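Local coordinates for hypothetical leucine rich repeat protein (Pseudoflavonifractor capillosus, PDB 4OJU) that is of unknown function but carries BspA-type leucine-rich repeats that probably bind other proteins, and binds magnesium ions, at residues T27-E31 / S32-S36; T56-E60 / K61-E65; I78-R82 / L83-Y87; E124-D127 / N128-W132. All blocks are in the same frame, centred on the assembly; numbering follows the deposited sequence.

Overall arrangement
The four strand-to-turn contacts stand along one curved sheet. Contact 1, after strand 24-29, heads it, its centre about 12 Å from contact 2's; contacts 2 to 4 lie in the leucine-rich repeat region of a longer protein. Contacts 2 and 3, centres about 5 Å apart, share the salt bridge Glu60 OE2 to Arg82 NH1 (2.7 Å) and a Phe63-Phe85 stack; Tyr29 on Phe63 ties in contact 1. Contact 4, its centre about 10 Å from that of contact 3, meets it at Tyr87 and Trp132. The turn after strand 102-103 intervenes; its Glu105, seen to bind magnesium though not in this copy, comes about 3 Å from Arg82 and about 4 Å from Asp127, side chain to side chain.

Contact 1 (T27-E31 / S32-S36); sequences TRYDE and SLAGS
Asp30 and Ser32 make the polar heart of this turn, where the chain leaves a strand and coils through a short 3-10 segment. Ser32 OG donates to Asp30 OD1 at 2.6 Å, arriving from above the carboxylate plane, and the backbone N of Ser32 adds a weak bond to the same oxygen in the manner of an Asx turn. Asp suits the place because its short side chain, with CG anti to the backbone N (chi1 -176°), brings OD1 back over the following residues. In one of the two conformers of Arg28, its NH2 forms a salt bridge with Asp30 OD2 at 3.0 Å. An alanine in place of Asp30 would probably leave Arg28 without its partner and the Ser32 hydroxyl without its acceptor. Two backbone bonds close the coil: Leu33 N to Asp30 O at 3.0 Å and Ala34 N to Glu31 O at 3.2 Å.

Leu33 lays a methyl alongside the carboxylate, CD1 3.6 Å from Asp30 OD2. The apolar contact is that of Ala34 CB, which approaches the Tyr29 ring obliquely, 3.8 Å from CZ. Alanine is small enough to sit beside the phenol without displacing it. A water then links Tyr29 OH (2.7 Å) to Ser36 O (3.2 Å), tying the far end of the loop to the ring.

Tyr29 ends strand 24-29, which lies between strands 14-19 and 52-58; its ring stacks on Phe63 and also meets that of Tyr14.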
loop_
_atom_site.group_PDB
_atom_site.type_symbol
_atom_site.label_atom_id
_atom_site.label_comp_id
_atom_site.label_asym_id
_atom_site.label_seq_id
_atom_site.Cartn_x
_atom_site.Cartn_y
_atom_site.Cartn_z
ATOM N N THR A 27 -6.185 -16.572 22.839
ATOM C CA THR A 27 -5.517 -15.302 23.171
ATOM C C THR A 27 -4.040 -15.248 22.846
ATOM O O THR A 27 -3.524 -14.149 22.619
ATOM C CB THR A 27 -5.719 -14.955 24.650
ATOM O OG1 THR A 27 -5.155 -15.988 25.456
ATOM C CG2 THR A 27 -7.185 -14.737 25.008
ATOM N N ARG A 28 -3.346 -16.404 22.846
ATOM C CA ARG A 28 -1.908 -16.409 22.576
ATOM C C ARG A 28 -1.400 -17.740 22.026
ATOM O O ARG A 28 -1.839 -18.801 22.459
ATOM C CB ARG A 28 -1.132 -16.086 23.878
ATOM C CG ARG A 28 0.332 -15.690 23.624
ATOM C CD ARG A 28 1.173 -15.564 24.890
ATOM N NE ARG A 28 1.962 -16.749 25.254
ATOM C CZ ARG A 28 1.824 -17.441 26.388
ATOM N NH1 ARG A 28 0.919 -17.081 27.289
ATOM N NH2 ARG A 28 2.585 -18.499 26.624
ATOM N N TYR A 29 -0.422 -17.657 21.105
ATOM C CA TYR A 29 0.295 -18.788 20.544
ATOM C C TYR A 29 1.736 -18.669 21.018
ATOM O O TYR A 29 2.390 -17.661 20.749
ATOM C CB TYR A 29 0.210 -18.804 19.027
ATOM C CG TYR A 29 0.960 -19.947 18.383
ATOM C CD1 TYR A 29 0.387 -21.218 18.288
ATOM C CD2 TYR A 29 2.207 -19.746 17.803
ATOM C CE1 TYR A 29 1.029 -22.251 17.608
ATOM C CE2 TYR A 29 2.875 -20.779 17.147
ATOM C CZ TYR A 29 2.267 -22.022 17.025
ATOM O OH TYR A 29 2.892 -23.031 16.334
ATOM N N ASP A 30 2.211 -19.684 21.732
ATOM C CA ASP A 30 3.562 -19.686 22.264
ATOM C C ASP A 30 4.408 -20.628 21.418
ATOM O O ASP A 30 4.326 -21.844 21.564
ATOM C CB ASP A 30 3.573 -20.090 23.751
ATOM C CG ASP A 30 4.931 -20.043 24.445
ATOM O OD1 ASP A 30 5.967 -19.951 23.739
ATOM O OD2 ASP A 30 4.957 -20.087 25.690
ATOM N N GLU A 31 5.251 -20.042 20.583
ATOM C CA GLU A 31 6.179 -20.729 19.687
ATOM C C GLU A 31 6.983 -21.810 20.330
ATOM O O GLU A 31 7.233 -22.845 19.709
ATOM C CB GLU A 31 7.213 -19.718 19.192
ATOM C CG GLU A 31 6.957 -19.202 17.817
ATOM C CD GLU A 31 8.036 -18.214 17.446
ATOM O OE1 GLU A 31 9.225 -18.460 17.748
ATOM O OE2 GLU A 31 7.676 -17.157 16.900
ATOM N N SER A 32 7.527 -21.500 21.519
ATOM C CA SER A 32 8.440 -22.385 22.241
ATOM C C SER A 32 7.752 -23.675 22.670
ATOM O O SER A 32 8.434 -24.648 22.990
ATOM C CB SER A 32 9.038 -21.668 23.450
ATOM O OG SER A 32 8.069 -21.399 24.451
ATOM N N LEU A 33 6.407 -23.705 22.654
ATOM C CA LEU A 33 5.682 -24.902 23.069
ATOM C C LEU A 33 5.096 -25.673 21.883
ATOM O O LEU A 33 4.505 -26.739 22.076
ATOM C CB LEU A 33 4.561 -24.534 24.065
ATOM C CG LEU A 33 4.983 -23.934 25.417
ATOM C CD1 LEU A 33 3.778 -23.440 26.182
ATOM C CD2 LEU A 33 5.757 -24.958 26.265
ATOM N N ALA A 34 5.263 -25.160 20.662
ATOM C CA ALA A 34 4.691 -25.793 19.468
ATOM C C ALA A 34 5.524 -26.968 18.964
ATOM O O ALA A 34 6.755 -26.925 19.037
ATOM C CB ALA A 34 4.542 -24.769 18.360
ATOM N N GLY A 35 4.833 -27.967 18.409
ATOM C CA GLY A 35 5.420 -29.169 17.821
ATOM C C GLY A 35 5.900 -28.962 16.396
ATOM O O GLY A 35 6.777 -29.685 15.918
ATOM N N SER A 36 5.331 -27.962 15.708
ATOM C CA SER A 36 5.679 -27.596 14.330
ATOM C C SER A 36 5.282 -26.152 14.053
ATOM O O SER A 36 4.633 -25.518 14.894
ATOM C CB SER A 36 5.004 -28.537 13.330
ATOM O OG SER A 36 3.669 -28.160 13.043
HETATM O O HOH W 1 1.640 -25.402 16.092
#

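Contact 2 (T56-E60 / K61-E65)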
loop_
_atom_site.group_PDB
_atom_site.type_symbol
_atom_site.label_atom_id
_atom_site.label_comp_id
_atom_site.label_asym_id
_atom_site.label_seq_id
_atom_site.Cartn_x
_atom_site.Cartn_y
_atom_site.Cartn_z
ATOM N N THR A 56 -14.355 -19.453 19.227
ATOM C CA THR A 56 -15.086 -18.599 18.287
ATOM C C THR A 56 -14.311 -17.359 17.843
ATOM O O THR A 56 -14.729 -16.679 16.895
ATOM C CB THR A 56 -16.424 -18.184 18.922
ATOM O OG1 THR A 56 -16.151 -17.390 20.069
ATOM C CG2 THR A 56 -17.311 -19.399 19.302
ATOM N N VAL A 57 -13.227 -17.034 18.531
ATOM C CA VAL A 57 -12.448 -15.822 18.211
ATOM C C VAL A 57 -10.956 -16.109 18.276
ATOM O O VAL A 57 -10.489 -16.778 19.207
ATOM C CB VAL A 57 -12.804 -14.630 19.189
ATOM C CG1 VAL A 57 -11.964 -13.370 18.914
ATOM C CG2 VAL A 57 -14.283 -14.282 19.157
ATOM N N ILE A 58 -10.196 -15.552 17.311
ATOM C CA ILE A 58 -8.744 -15.498 17.367
ATOM C C ILE A 58 -8.469 -14.109 17.916
ATOM O O ILE A 58 -8.798 -13.117 17.261
ATOM C CB ILE A 58 -8.015 -15.785 16.024
ATOM C CG1 ILE A 58 -8.485 -17.111 15.350
ATOM C CG2 ILE A 58 -6.487 -15.757 16.236
ATOM C CD1 ILE A 58 -8.467 -18.408 16.268
ATOM N N GLY A 59 -7.964 -14.040 19.133
ATOM C CA GLY A 59 -7.758 -12.769 19.817
ATOM C C GLY A 59 -6.754 -11.835 19.168
ATOM O O GLY A 59 -5.905 -12.246 18.357
ATOM N N GLU A 60 -6.854 -10.565 19.542
ATOM C CA GLU A 60 -5.968 -9.496 19.095
ATOM C C GLU A 60 -4.498 -9.904 19.336
ATOM O O GLU A 60 -4.161 -10.371 20.434
ATOM C CB GLU A 60 -6.321 -8.208 19.866
ATOM C CG GLU A 60 -5.402 -7.024 19.553
ATOM C CD GLU A 60 -5.809 -5.705 20.186
ATOM O OE1 GLU A 60 -6.654 -5.719 21.107
ATOM O OE2 GLU A 60 -5.269 -4.657 19.770
ATOM N N LYS A 61 -3.648 -9.796 18.289
ATOM C CA LYS A 61 -2.215 -10.116 18.356
ATOM C C LYS A 61 -1.897 -11.538 18.852
ATOM O O LYS A 61 -0.753 -11.764 19.242
ATOM C CB LYS A 61 -1.482 -9.104 19.286
ATOM C CG LYS A 61 -1.484 -7.663 18.800
ATOM C CD LYS A 61 -0.937 -6.723 19.875
ATOM C CE LYS A 61 -0.660 -5.351 19.303
ATOM N NZ LYS A 61 -0.032 -4.423 20.281
ATOM N N ALA A 62 -2.839 -12.505 18.780
ATOM C CA ALA A 62 -2.591 -13.855 19.314
ATOM C C ALA A 62 -1.332 -14.518 18.723
ATOM O O ALA A 62 -0.584 -15.162 19.454
ATOM C CB ALA A 62 -3.807 -14.757 19.085
ATOM N N PHE A 63 -1.101 -14.349 17.403
ATOM C CA PHE A 63 0.039 -14.945 16.694
ATOM C C PHE A 63 1.036 -13.909 16.220
ATOM O O PHE A 63 1.853 -14.220 15.359
ATOM C CB PHE A 63 -0.449 -15.717 15.458
ATOM C CG PHE A 63 -1.182 -16.997 15.747
ATOM C CD1 PHE A 63 -2.533 -16.985 16.091
ATOM C CD2 PHE A 63 -0.540 -18.220 15.631
ATOM C CE1 PHE A 63 -3.219 -18.173 16.314
ATOM C CE2 PHE A 63 -1.229 -19.407 15.847
ATOM C CZ PHE A 63 -2.553 -19.378 16.210
ATOM N N GLU A 64 0.987 -12.699 16.767
ATOM C CA GLU A 64 1.854 -11.600 16.343
ATOM C C GLU A 64 3.319 -11.977 16.373
ATOM O O GLU A 64 3.794 -12.468 17.397
ATOM C CB GLU A 64 1.635 -10.381 17.264
ATOM C CG GLU A 64 2.351 -9.122 16.824
ATOM C CD GLU A 64 2.522 -8.037 17.873
ATOM O OE1 GLU A 64 2.339 -8.334 19.079
ATOM O OE2 GLU A 64 2.979 -6.934 17.495
ATOM N N GLU A 65 4.041 -11.708 15.266
ATOM C CA GLU A 65 5.482 -11.939 15.133
ATOM C C GLU A 65 5.889 -13.382 15.476
ATOM O O GLU A 65 6.943 -13.576 16.085
ATOM C CB GLU A 65 6.278 -10.956 16.032
ATOM C CG GLU A 65 6.201 -9.495 15.619
ATOM C CD GLU A 65 6.284 -8.460 16.730
ATOM O OE1 GLU A 65 6.699 -8.821 17.858
ATOM O OE2 GLU A 65 5.939 -7.282 16.466
#
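Gly59 O accepts the backbone N of Ala62 at 3.1 Å, closing a type II beta turn at the end of strand 52-58; the N-H...O angle is 152°. A type I turn follows at once, from Lys61 to Glu64, held by Glu64 N on Lys61 O at 3.2 Å. Such a strand with a compact double turn is the basic element of this leucine-rich repeat sheet; the turn sends Glu60 and Lys61 outward and returns Ala62 and Phe63 to the interior.

Lys61 occupies the third position of the first turn with a positive phi (55°), a backbone shape that most residues adopt less readily than glycine. Its long side chain runs out beside that of Glu60, both pointing the same way, with Lys61 CG 4.0 Å from Glu60 CG. Their charged ends do not meet. Glu60 OE2 pairs with Arg82 of the next turn, while Lys61 NZ reaches Glu64 of a second subunit. Long charged residues therefore suit this outer face, where one turn can be linked to the next and to a neighbouring chain.

Inward, the residues are apolar. Ala62 lies where its CB fits closely, 3.4 Å from Gly59 O and 4.0 Å from Ile58 CG2, and a methyl is all it brings to this junction. Ile58 and Phe63 cross obliquely, and the ring of Phe63 also stacks on that of Phe85. The beta-branch of isoleucine is well used here: Ile58 CG2 meets the Phe63 ring at its edge, near the ring plane, 4.1 Å from CE1.

Contact 3 (I78-R82 / L83-Y87)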
loop_
_atom_site.group_PDB
_atom_site.type_symbol
_atom_site.label_atom_id
_atom_site.label_comp_id
_atom_site.label_asym_id
_atom_site.label_seq_id
_atom_site.Cartn_x
_atom_site.Cartn_y
_atom_site.Cartn_z
ATOM N N ILE A 78 -15.717 -17.242 14.379
ATOM C CA ILE A 78 -16.620 -16.221 13.831
ATOM C C ILE A 78 -15.827 -14.952 13.488
ATOM O O ILE A 78 -16.161 -14.254 12.535
ATOM C CB ILE A 78 -17.755 -15.919 14.857
ATOM C CG1 ILE A 78 -18.557 -17.185 15.234
ATOM C CG2 ILE A 78 -18.689 -14.769 14.412
ATOM C CD1 ILE A 78 -19.088 -18.015 14.096
ATOM N N SER A 79 -14.785 -14.649 14.274
ATOM C CA SER A 79 -14.017 -13.429 14.036
ATOM C C SER A 79 -12.533 -13.615 14.303
ATOM O O SER A 79 -12.122 -14.361 15.192
ATOM C CB SER A 79 -14.581 -12.278 14.878
ATOM O OG SER A 79 -14.107 -12.246 16.210
ATOM N N ILE A 80 -11.726 -12.913 13.508
ATOM C CA ILE A 80 -10.266 -12.879 13.652
ATOM C C ILE A 80 -9.959 -11.467 14.081
ATOM O O ILE A 80 -10.342 -10.523 13.385
ATOM C CB ILE A 80 -9.539 -13.317 12.357
ATOM C CG1 ILE A 80 -9.816 -14.821 12.087
ATOM C CG2 ILE A 80 -8.022 -13.045 12.460
ATOM C CD1 ILE A 80 -9.414 -15.282 10.706
ATOM N N GLY A 81 -9.315 -11.344 15.243
ATOM C CA GLY A 81 -9.033 -10.074 15.886
ATOM C C GLY A 81 -7.970 -9.229 15.216
ATOM O O GLY A 81 -7.262 -9.673 14.308
ATOM N N ARG A 82 -7.849 -8.012 15.711
ATOM C CA ARG A 82 -6.901 -7.015 15.234
ATOM C C ARG A 82 -5.459 -7.537 15.333
ATOM O O ARG A 82 -5.076 -8.058 16.373
ATOM C CB ARG A 82 -7.080 -5.735 16.068
ATOM C CG ARG A 82 -6.057 -4.652 15.765
ATOM C CD ARG A 82 -6.316 -3.403 16.594
ATOM N NE ARG A 82 -5.285 -2.400 16.303
ATOM C CZ ARG A 82 -4.182 -2.238 17.027
ATOM N NH1 ARG A 82 -3.974 -2.978 18.111
ATOM N NH2 ARG A 82 -3.285 -1.322 16.684
ATOM N N LEU A 83 -4.670 -7.434 14.248
ATOM C CA LEU A 83 -3.267 -7.882 14.232
ATOM C C LEU A 83 -3.096 -9.347 14.689
ATOM O O LEU A 83 -2.018 -9.695 15.120
ATOM C CB LEU A 83 -2.414 -6.949 15.142
ATOM C CG LEU A 83 -2.263 -5.517 14.678
ATOM C CD1 LEU A 83 -1.717 -4.624 15.782
ATOM C CD2 LEU A 83 -1.309 -5.431 13.500
ATOM N N ALA A 84 -4.124 -10.199 14.574
ATOM C CA ALA A 84 -4.044 -11.589 15.069
ATOM C C ALA A 84 -2.855 -12.344 14.488
ATOM O O ALA A 84 -2.175 -13.053 15.215
ATOM C CB ALA A 84 -5.332 -12.345 14.762
ATOM N N PHE A 85 -2.587 -12.176 13.178
ATOM C CA PHE A 85 -1.466 -12.857 12.523
ATOM C C PHE A 85 -0.462 -11.865 11.938
ATOM O O PHE A 85 0.255 -12.201 10.992
ATOM C CB PHE A 85 -1.984 -13.769 11.405
ATOM C CG PHE A 85 -2.875 -14.871 11.901
ATOM C CD1 PHE A 85 -2.338 -16.069 12.352
ATOM C CD2 PHE A 85 -4.257 -14.712 11.919
ATOM C CE1 PHE A 85 -3.166 -17.089 12.805
ATOM C CE2 PHE A 85 -5.084 -15.740 12.358
ATOM C CZ PHE A 85 -4.532 -16.908 12.835
ATOM N N ALA A 86 -0.394 -10.669 12.483
ATOM C CA ALA A 86 0.492 -9.674 11.909
ATOM C C ALA A 86 1.965 -9.962 12.147
ATOM O O ALA A 86 2.324 -10.546 13.177
ATOM C CB ALA A 86 0.143 -8.315 12.471
ATOM N N TYR A 87 2.817 -9.513 11.205
ATOM C CA TYR A 87 4.281 -9.609 11.214
ATOM C C TYR A 87 4.763 -11.064 11.274
ATOM O O TYR A 87 5.853 -11.336 11.781
ATOM C CB TYR A 87 4.902 -8.747 12.347
ATOM C CG TYR A 87 4.350 -7.339 12.353
ATOM C CD1 TYR A 87 4.714 -6.421 11.370
ATOM C CD2 TYR A 87 3.420 -6.939 13.306
ATOM C CE1 TYR A 87 4.153 -5.143 11.328
ATOM C CE2 TYR A 87 2.873 -5.654 13.289
ATOM C CZ TYR A 87 3.228 -4.767 12.287
ATOM O OH TYR A 87 2.694 -3.503 12.270
#
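With its first torsion at -67°, Ile80 turns CG1 beside the backbone N and leaves CG2 as the branch that reaches both Ala84 and Phe85. Phe85 has a similar first torsion (-63°), which carries its ring back toward the strand. The two side chains cross at about a right angle: Ile80 CG2 comes to the edge of the ring, 4.0 Å from CE2, and lies 3.6 Å from Ala84 CB. A beta-branched residue, a methyl and a flat ring thus pack closely in the interior, where each is apolar and buried.

The backbone follows the same course. Ala84 N donates to Gly81 O at 3.2 Å across a type II beta turn, and a second, type I turn runs on from Leu83 to Ala86, its closing bond weak. The small size of Ala84 suits the narrow place where its CB stands 3.3 Å from Gly81 O.

On the outer side Arg82 and Leu83 lie alongside, pointing the same way. The Arg82 chain is extended as far as NE, and the last torsion (-95°) turns the guanidinium so that Leu83 CD1 sits over one of its faces, 3.6 Å from CZ. The flat cation can take a methyl on its face while its N-H groups pair with carboxylates, Glu60 through NH1 and Glu105 through NE.

Arg82 thereby joins two neighbouring turns; Glu105 is seen to bind magnesium, though not in this copy. The strand, double turn and inward aromatic found here at 80-85, and likewise at 58-63, are consistent with BspA-type leucine-rich repeats.

Contact 4 (E124-D127 / N128-W132); sequences EKMD and NPFRW
Met126, present as selenomethionine, packs against Pro129 and Phe130 where strand 125-127 turns over in another rung of the leucine-rich repeat region. This turn is one residue shorter than those at Gly59 and Gly81, and the proline stands where they have alanine. Asp127 O is 2.8 Å from Pro129 N, but proline has no hydrogen to give it, and the closing bond of the other two turns is absent here.

The inward side is tight. Met126 CB lies 3.9 Å from Pro129 CG, and Pro129 CB stands 3.9 Å above the Phe130 ring plane, over its centre. A glycine in place of Pro129 would probably leave Met126 CB without its neighbour, one face of Phe130 less well filled, and the backbone freer to turn.

The other side is loose within this stretch of chain, but a third subunit closes it. Asp127 and Asn128 both point away, each touching across the junction mainly through CB. Asp127 OD1 bonds to Thr138 of the third subunit, onto which the sheet runs antiparallel, and Asn128 packs on Phe130 of that chain. Asn128 OD1 accepts a weak bond from Phe130 N, at 3.4 Å, a short amide bending back over the turn.

Back on the buried side, Met126 makes a Met-aromatic contact: SE lies 4.2 Å from Phe130 CE2 and 5.3 Å from the ring centroid, 74° off the ring normal.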
loop_
_atom_site.group_PDB
_atom_site.type_symbol
_atom_site.label_atom_id
_atom_site.label_comp_id
_atom_site.label_asym_id
_atom_site.label_seq_id
_atom_site.Cartn_x
_atom_site.Cartn_y
_atom_site.Cartn_z
ATOM N N GLU A 124 -18.544 -11.376 5.941
ATOM C CA GLU A 124 -19.415 -10.241 5.631
ATOM C C GLU A 124 -18.662 -8.932 5.585
ATOM O O GLU A 124 -19.089 -8.005 4.893
ATOM C CB GLU A 124 -20.507 -10.142 6.713
ATOM C CG GLU A 124 -21.499 -11.284 6.615
ATOM C CD GLU A 124 -22.554 -11.313 7.695
ATOM O OE1 GLU A 124 -22.817 -10.251 8.306
ATOM O OE2 GLU A 124 -23.100 -12.408 7.951
ATOM N N LYS A 125 -17.575 -8.834 6.349
ATOM C CA LYS A 125 -16.853 -7.583 6.509
ATOM C C LYS A 125 -15.377 -7.825 6.797
ATOM O O LYS A 125 -15.019 -8.655 7.635
ATOM C CB LYS A 125 -17.505 -6.832 7.706
ATOM C CG LYS A 125 -17.027 -5.432 8.001
ATOM C CD LYS A 125 -17.768 -4.893 9.232
ATOM C CE LYS A 125 -17.085 -3.708 9.860
ATOM N NZ LYS A 125 -17.683 -3.373 11.179
HETATM N N MSE A 126 -14.537 -7.005 6.149
HETATM C CA MSE A 126 -13.080 -6.988 6.326
HETATM C C MSE A 126 -12.599 -5.567 6.533
HETATM O O MSE A 126 -12.889 -4.727 5.683
HETATM C CB MSE A 126 -12.360 -7.579 5.095
HETATM C CG MSE A 126 -12.691 -9.045 4.834
HETATM SE SE MSE A 126 -11.564 -9.714 3.384
HETATM C CE MSE A 126 -11.833 -8.389 1.979
ATOM N N ASP A 127 -11.897 -5.291 7.659
ATOM C CA ASP A 127 -11.246 -3.989 7.954
ATOM C C ASP A 127 -9.772 -4.146 7.564
ATOM O O ASP A 127 -9.109 -4.942 8.211
ATOM C CB ASP A 127 -11.405 -3.642 9.452
ATOM C CG ASP A 127 -12.833 -3.653 9.969
ATOM O OD1 ASP A 127 -13.754 -3.720 9.155
ATOM O OD2 ASP A 127 -13.018 -3.618 11.196
ATOM N N ASN A 128 -9.282 -3.500 6.452
ATOM C CA ASN A 128 -7.933 -3.665 5.821
ATOM C C ASN A 128 -7.010 -4.657 6.575
ATOM O O ASN A 128 -6.137 -4.269 7.353
ATOM C CB ASN A 128 -7.199 -2.354 5.556
ATOM C CG ASN A 128 -6.013 -2.530 4.616
ATOM O OD1 ASN A 128 -5.673 -3.639 4.157
ATOM N ND2 ASN A 128 -5.375 -1.447 4.277
ATOM N N PRO A 129 -7.220 -5.968 6.352
ATOM C CA PRO A 129 -6.419 -6.965 7.079
ATOM C C PRO A 129 -5.045 -7.202 6.464
ATOM O O PRO A 129 -4.237 -7.858 7.089
ATOM C CB PRO A 129 -7.265 -8.252 6.945
ATOM C CG PRO A 129 -8.642 -7.777 6.395
ATOM C CD PRO A 129 -8.261 -6.626 5.534
ATOM N N PHE A 130 -4.800 -6.751 5.235
ATOM C CA PHE A 130 -3.585 -7.106 4.498
ATOM C C PHE A 130 -2.592 -5.961 4.303
ATOM O O PHE A 130 -1.620 -6.122 3.555
ATOM C CB PHE A 130 -4.016 -7.669 3.140
ATOM C CG PHE A 130 -5.179 -8.646 3.274
ATOM C CD1 PHE A 130 -5.017 -9.859 3.935
ATOM C CD2 PHE A 130 -6.412 -8.370 2.692
ATOM C CE1 PHE A 130 -6.084 -10.755 4.061
ATOM C CE2 PHE A 130 -7.475 -9.265 2.817
ATOM C CZ PHE A 130 -7.304 -10.446 3.508
ATOM N N ARG A 131 -2.783 -4.840 5.021
ATOM C CA ARG A 131 -1.885 -3.684 4.911
ATOM C C ARG A 131 -0.434 -4.103 5.133
ATOM O O ARG A 131 -0.167 -4.899 6.040
ATOM C CB ARG A 131 -2.270 -2.590 5.915
ATOM C CG ARG A 131 -1.665 -1.216 5.576
ATOM C CD ARG A 131 -2.326 -0.154 6.421
ATOM N NE ARG A 131 -1.724 1.164 6.226
ATOM C CZ ARG A 131 -2.087 2.258 6.894
ATOM N NH1 ARG A 131 -3.078 2.208 7.770
ATOM N NH2 ARG A 131 -1.475 3.410 6.672
ATOM N N TRP A 132 0.482 -3.610 4.265
ATOM C CA TRP A 132 1.940 -3.842 4.289
ATOM C C TRP A 132 2.329 -5.278 3.918
ATOM O O TRP A 132 3.519 -5.585 3.890
ATOM C CB TRP A 132 2.589 -3.460 5.657
ATOM C CG TRP A 132 2.179 -2.115 6.175
ATOM C CD1 TRP A 132 2.292 -0.919 5.534
ATOM C CD2 TRP A 132 1.521 -1.842 7.422
ATOM N NE1 TRP A 132 1.754 0.086 6.309
ATOM C CE2 TRP A 132 1.285 -0.451 7.477
ATOM C CE3 TRP A 132 1.133 -2.639 8.517
ATOM C CZ2 TRP A 132 0.635 0.159 8.559
ATOM C CZ3 TRP A 132 0.544 -2.024 9.613
ATOM C CH2 TRP A 132 0.283 -0.642 9.618
#